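Local coordinates for protein shikimate dehydrogenase (NADP(+)) (Peptoclostridium difficile, PDB 5DZS) that probably catalyses the reversible NADPH-linked reduction of 3-dehydroshikimate to shikimate on the chorismate route to the aromatic amino acids, at residues V15-L27 with I256-F268. Sequence-based numbering, arbitrary orientation. Where two conformers were deposited one is given.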
loop_
_atom_site.group_PDB
_atom_site.type_symbol
_atom_site.label_atom_id
_atom_site.label_comp_id
_atom_site.label_asym_id
_atom_site.label_seq_id
_atom_site.Cartn_x
_atom_site.Cartn_y
_atom_site.Cartn_z
ATOM N N VAL B 15 -14.689 16.403 11.083
ATOM C CA VAL B 15 -13.770 16.053 12.175
ATOM C C VAL B 15 -12.468 15.482 11.584
ATOM O O VAL B 15 -11.553 15.162 12.328
ATOM C CB VAL B 15 -14.359 15.052 13.189
ATOM C CG1 VAL B 15 -15.596 15.649 13.841
ATOM C CG2 VAL B 15 -14.669 13.709 12.557
ATOM N N SER B 16 -12.373 15.341 10.262
ATOM C CA SER B 16 -11.148 14.768 9.673
ATOM C C SER B 16 -9.866 15.535 9.990
ATOM O O SER B 16 -8.843 14.914 10.265
ATOM C CB SER B 16 -11.292 14.548 8.158
ATOM O OG SER B 16 -12.214 13.489 7.947
ATOM N N PRO B 17 -9.879 16.872 9.940
ATOM C CA PRO B 17 -8.624 17.525 10.270
ATOM C C PRO B 17 -8.139 17.207 11.696
ATOM O O PRO B 17 -6.956 16.991 11.885
ATOM C CB PRO B 17 -8.931 19.019 10.071
ATOM C CG PRO B 17 -10.028 19.026 9.043
ATOM C CD PRO B 17 -10.875 17.834 9.411
ATOM N N GLN B 18 -9.046 17.106 12.660
ATOM C CA GLN B 18 -8.666 16.778 14.036
ATOM C C GLN B 18 -8.123 15.348 14.126
ATOM O O GLN B 18 -7.132 15.100 14.814
ATOM C CB GLN B 18 -9.857 16.947 14.982
ATOM C CG GLN B 18 -9.496 16.700 16.440
ATOM C CD GLN B 18 -10.667 16.837 17.401
ATOM O OE1 GLN B 18 -11.831 16.870 16.993
ATOM N NE2 GLN B 18 -10.358 16.905 18.695
ATOM N N ILE B 19 -8.776 14.393 13.451
ATOM C CA ILE B 19 -8.299 13.026 13.461
ATOM C C ILE B 19 -6.892 12.955 12.893
ATOM O O ILE B 19 -5.995 12.351 13.487
ATOM C CB ILE B 19 -9.237 12.074 12.659
ATOM C CG1 ILE B 19 -10.608 11.966 13.353
ATOM C CG2 ILE B 19 -8.573 10.712 12.474
ATOM C CD1 ILE B 19 -11.651 11.189 12.557
ATOM N N HIS B 20 -6.680 13.525 11.699
ATOM C CA HIS B 20 -5.357 13.494 11.087
ATOM C C HIS B 20 -4.287 14.176 11.940
ATOM O O HIS B 20 -3.167 13.690 12.005
ATOM C CB HIS B 20 -5.390 14.048 9.653
ATOM C CG HIS B 20 -6.046 13.123 8.673
ATOM N ND1 HIS B 20 -5.358 12.143 8.006
ATOM C CD2 HIS B 20 -7.325 13.036 8.249
ATOM C CE1 HIS B 20 -6.176 11.493 7.205
ATOM N NE2 HIS B 20 -7.380 12.020 7.325
ATOM N N LYS B 21 -4.640 15.289 12.582
ATOM C CA LYS B 21 -3.720 15.970 13.516
ATOM C C LYS B 21 -3.263 14.994 14.590
ATOM O O LYS B 21 -2.076 14.878 14.860
ATOM C CB LYS B 21 -4.384 17.176 14.169
ATOM C CG LYS B 21 -3.497 17.864 15.210
ATOM C CD LYS B 21 -4.194 19.073 15.825
ATOM C CE LYS B 21 -3.297 19.851 16.775
ATOM N NZ LYS B 21 -2.069 20.386 16.139
ATOM N N ARG B 22 -4.214 14.291 15.202
ATOM C CA ARG B 22 -3.892 13.311 16.233
ATOM C C ARG B 22 -2.994 12.189 15.727
ATOM O O ARG B 22 -2.085 11.748 16.432
ATOM C CB ARG B 22 -5.177 12.754 16.844
ATOM C CG ARG B 22 -5.874 13.716 17.783
ATOM C CD ARG B 22 -5.014 13.943 19.022
ATOM N NE ARG B 22 -5.638 14.805 20.018
ATOM C CZ ARG B 22 -6.425 14.374 20.992
ATOM N NH1 ARG B 22 -6.928 15.246 21.857
ATOM N NH2 ARG B 22 -6.709 13.079 21.111
ATOM N N VAL B 23 -3.229 11.723 14.498
ATOM C CA VAL B 23 -2.405 10.656 13.946
ATOM C C VAL B 23 -0.979 11.137 13.734
ATOM O O VAL B 23 -0.010 10.462 14.131
ATOM C CB VAL B 23 -2.977 10.102 12.627
ATOM C CG1 VAL B 23 -2.090 8.977 12.111
ATOM C CG2 VAL B 23 -4.358 9.575 12.859
ATOM N N PHE B 24 -0.822 12.347 13.177
ATOM C CA PHE B 24 0.512 12.909 12.998
ATOM C C PHE B 24 1.207 13.062 14.348
ATOM O O PHE B 24 2.408 12.779 14.490
ATOM C CB PHE B 24 0.521 14.303 12.324
ATOM C CG PHE B 24 0.002 14.326 10.915
ATOM C CD1 PHE B 24 0.369 13.358 9.991
ATOM C CD2 PHE B 24 -0.777 15.411 10.473
ATOM C CE1 PHE B 24 -0.074 13.408 8.675
ATOM C CE2 PHE B 24 -1.230 15.456 9.177
ATOM C CZ PHE B 24 -0.891 14.465 8.267
ATOM N N GLU B 25 0.458 13.472 15.361
ATOM C CA GLU B 25 1.071 13.671 16.680
ATOM C C GLU B 25 1.555 12.367 17.287
ATOM O O GLU B 25 2.669 12.293 17.837
ATOM C CB GLU B 25 0.092 14.325 17.659
ATOM C CG GLU B 25 -0.181 15.781 17.374
ATOM C CD GLU B 25 -1.294 16.377 18.223
ATOM O OE1 GLU B 25 -2.020 15.642 18.926
ATOM O OE2 GLU B 25 -1.435 17.615 18.196
ATOM N N ILE B 26 0.723 11.338 17.234
ATOM C CA ILE B 26 1.095 10.076 17.826
ATOM C C ILE B 26 2.303 9.447 17.125
ATOM O O ILE B 26 3.174 8.855 17.794
ATOM C CB ILE B 26 -0.112 9.127 17.883
ATOM C CG1 ILE B 26 -1.195 9.753 18.768
ATOM C CG2 ILE B 26 0.300 7.771 18.417
ATOM C CD1 ILE B 26 -2.400 8.866 18.992
ATOM N N LEU B 27 2.378 9.621 15.807
ATOM C CA LEU B 27 3.480 9.082 14.990
ATOM C C LEU B 27 4.684 10.030 14.904
ATOM O O LEU B 27 5.678 9.700 14.258
ATOM C CB LEU B 27 3.000 8.757 13.577
ATOM C CG LEU B 27 1.915 7.698 13.479
ATOM C CD1 LEU B 27 1.459 7.605 12.040
ATOM C CD2 LEU B 27 2.440 6.365 13.992
ATOM N N ILE B 256 -3.067 1.764 17.335
ATOM C CA ILE B 256 -3.290 3.204 17.213
ATOM C C ILE B 256 -4.757 3.603 16.974
ATOM O O ILE B 256 -5.247 4.587 17.516
ATOM C CB ILE B 256 -2.334 3.819 16.172
ATOM C CG1 ILE B 256 -0.890 3.686 16.683
ATOM C CG2 ILE B 256 -2.682 5.273 15.899
ATOM C CD1 ILE B 256 0.180 4.235 15.780
ATOM N N LEU B 257 -5.480 2.846 16.142
ATOM C CA LEU B 257 -6.877 3.134 15.884
ATOM C C LEU B 257 -7.713 3.219 17.167
ATOM O O LEU B 257 -8.471 4.171 17.351
ATOM C CB LEU B 257 -7.413 2.047 14.945
ATOM C CG LEU B 257 -8.912 1.899 14.716
ATOM C CD1 LEU B 257 -9.583 3.199 14.363
ATOM C CD2 LEU B 257 -9.134 0.863 13.619
ATOM N N ASP B 258 -7.601 2.217 18.025
ATOM C CA ASP B 258 -8.360 2.217 19.263
ATOM C C ASP B 258 -7.928 3.348 20.176
ATOM O O ASP B 258 -8.771 3.967 20.838
ATOM C CB ASP B 258 -8.262 0.876 19.994
ATOM C CG ASP B 258 -9.111 -0.205 19.346
ATOM O OD1 ASP B 258 -10.030 0.134 18.560
ATOM O OD2 ASP B 258 -8.866 -1.397 19.639
ATOM N N VAL B 259 -6.626 3.609 20.248
ATOM C CA VAL B 259 -6.144 4.690 21.109
ATOM C C VAL B 259 -6.744 6.011 20.626
ATOM O O VAL B 259 -7.311 6.784 21.400
ATOM C CB VAL B 259 -4.596 4.755 21.134
ATOM C CG1 VAL B 259 -4.120 5.981 21.884
ATOM C CG2 VAL B 259 -4.028 3.497 21.779
ATOM N N ILE B 260 -6.666 6.262 19.331
ATOM C CA ILE B 260 -7.187 7.501 18.808
ATOM C C ILE B 260 -8.696 7.626 18.906
ATOM O O ILE B 260 -9.222 8.693 19.251
ATOM C CB ILE B 260 -6.726 7.699 17.363
ATOM C CG1 ILE B 260 -5.204 7.881 17.349
ATOM C CG2 ILE B 260 -7.475 8.875 16.731
ATOM C CD1 ILE B 260 -4.601 7.994 15.965
ATOM N N TYR B 261 -9.408 6.549 18.574
ATOM C CA TYR B 261 -10.850 6.539 18.648
ATOM C C TYR B 261 -11.361 6.781 20.075
ATOM O O TYR B 261 -12.259 7.584 20.275
ATOM C CB TYR B 261 -11.377 5.186 18.143
ATOM C CG TYR B 261 -12.855 4.922 18.398
ATOM C CD1 TYR B 261 -13.840 5.552 17.649
ATOM C CD2 TYR B 261 -13.269 4.015 19.376
ATOM C CE1 TYR B 261 -15.181 5.304 17.864
ATOM C CE2 TYR B 261 -14.620 3.768 19.598
ATOM C CZ TYR B 261 -15.569 4.415 18.832
ATOM O OH TYR B 261 -16.925 4.188 19.036
ATOM N N ASN B 262 -10.795 6.081 21.049
ATOM C CA ASN B 262 -11.236 6.254 22.436
ATOM C C ASN B 262 -10.937 7.648 22.967
ATOM O O ASN B 262 -11.751 8.232 23.699
ATOM C CB ASN B 262 -10.621 5.180 23.342
ATOM C CG ASN B 262 -11.141 3.785 23.030
ATOM O OD1 ASN B 262 -12.318 3.596 22.724
ATOM N ND2 ASN B 262 -10.264 2.797 23.126
ATOM N N GLU B 263 -9.769 8.190 22.622
ATOM C CA GLU B 263 -9.417 9.525 23.088
ATOM C C GLU B 263 -10.325 10.562 22.430
ATOM O O GLU B 263 -10.769 11.503 23.091
ATOM C CB GLU B 263 -7.916 9.823 22.890
ATOM C CG GLU B 263 -7.024 9.015 23.840
ATOM C CD GLU B 263 -5.545 9.342 23.713
ATOM O OE1 GLU B 263 -5.201 10.206 22.868
ATOM O OE2 GLU B 263 -4.735 8.728 24.458
ATOM N N LEU B 264 -10.636 10.382 21.149
ATOM C CA LEU B 264 -11.513 11.330 20.446
ATOM C C LEU B 264 -12.961 11.230 20.883
ATOM O O LEU B 264 -13.651 12.246 21.003
ATOM C CB LEU B 264 -11.433 11.123 18.930
ATOM C CG LEU B 264 -10.184 11.636 18.242
ATOM C CD1 LEU B 264 -10.212 11.173 16.794
ATOM C CD2 LEU B 264 -10.102 13.153 18.331
ATOM N N LYS B 265 -13.413 10.008 21.139
ATOM C CA LYS B 265 -14.787 9.752 21.563
ATOM C C LYS B 265 -15.128 10.474 22.878
ATOM O O LYS B 265 -16.300 10.707 23.172
ATOM C CB LYS B 265 -15.000 8.237 21.645
ATOM C CG LYS B 265 -16.379 7.751 22.036
ATOM C CD LYS B 265 -16.572 6.340 21.495
ATOM C CE LYS B 265 -17.677 5.573 22.195
ATOM N NZ LYS B 265 -17.244 5.121 23.546
ATOM N N LEU B 266 -14.100 10.837 23.651
ATOM C CA LEU B 266 -14.286 11.601 24.893
ATOM C C LEU B 266 -14.264 13.113 24.621
ATOM O O LEU B 266 -15.102 13.856 25.131
ATOM C CB LEU B 266 -13.191 11.270 25.906
ATOM C CG LEU B 266 -13.085 9.828 26.393
ATOM C CD1 LEU B 266 -11.870 9.683 27.298
ATOM C CD2 LEU B 266 -14.355 9.386 27.108
ATOM N N GLU B 267 -13.296 13.553 23.816
ATOM C CA GLU B 267 -13.114 14.979 23.482
ATOM C C GLU B 267 -14.379 15.671 22.997
ATOM O O GLU B 267 -14.611 16.832 23.323
ATOM C CB GLU B 267 -12.028 15.141 22.423
ATOM C CG GLU B 267 -10.653 14.696 22.879
ATOM C CD GLU B 267 -9.782 14.257 21.725
ATOM O OE1 GLU B 267 -9.680 15.004 20.726
ATOM O OE2 GLU B 267 -9.178 13.167 21.827
ATOM N N PHE B 268 -15.184 14.972 22.204
ATOM C CA PHE B 268 -16.432 15.544 21.710
ATOM C C PHE B 268 -17.489 15.523 22.817
ATOM O O PHE B 268 -18.255 16.476 22.968
ATOM C CB PHE B 268 -16.923 14.801 20.465
ATOM C CG PHE B 268 -15.954 14.842 19.312
ATOM C CD1 PHE B 268 -15.766 16.011 18.587
ATOM C CD2 PHE B 268 -15.245 13.708 18.939
ATOM C CE1 PHE B 268 -14.876 16.050 17.525
ATOM C CE2 PHE B 268 -14.356 13.741 17.875
ATOM C CZ PHE B 268 -14.172 14.912 17.167
#
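Ile260 of helix 256-268 lies against Val23 and Ile26 of helix 16-27, an example of two helices joined by an aliphatic seam with charged groups along its outer border. Ile260 CD1 comes within 3.5 Å of Val23 CG2, tighter than ordinary van der Waals contact, the two side chains crossing nearly at right angles, whereas Ile26, in one of its two conformers, slides past in the opposite direction. The seam runs on in one direction through Leu27 CD2 on Ile256 CD1, and in the other through Ile19 CG1, 3.6 Å from Leu264 CD1.

Beside Leu264, Arg22 meets the carboxylate of Glu267 in a salt bridge. NH2 of Arg22 reaches Glu267 OE2 at 2.6 Å, a distance made less certain by the arginine's second conformer, and the hydrogen bond is weak, bent to 120°; the carboxylate is tilted 36° from the guanidinium plane, with its OE1 over one face. A long salt bridge also joins Arg22 NH2 to Glu263 OE1, 3.7 Å away. Gln18, with CG opposite the backbone N (chi1 -177°) and its chain extended, sets OE1 3.1 Å from Phe268 CZ; Val15 CG1 lies obliquely against the same ring. The Glu267 and Phe268 end is poorly ordered.

The contact lays the C-terminal helix against a helix of the substrate-binding domain, their axes 10.7 Å apart. Val15 belongs to the predicted shikimate site, and Phe268 packs edge-to-face with Tyr211, also predicted to bind shikimate. Helix 233-248 touches both helices, through Ile19 on Ala240 and Leu257 on Val237, while Pro17 and Phe24 rest on strand 31-37, outermost in its mixed sheet within this chain.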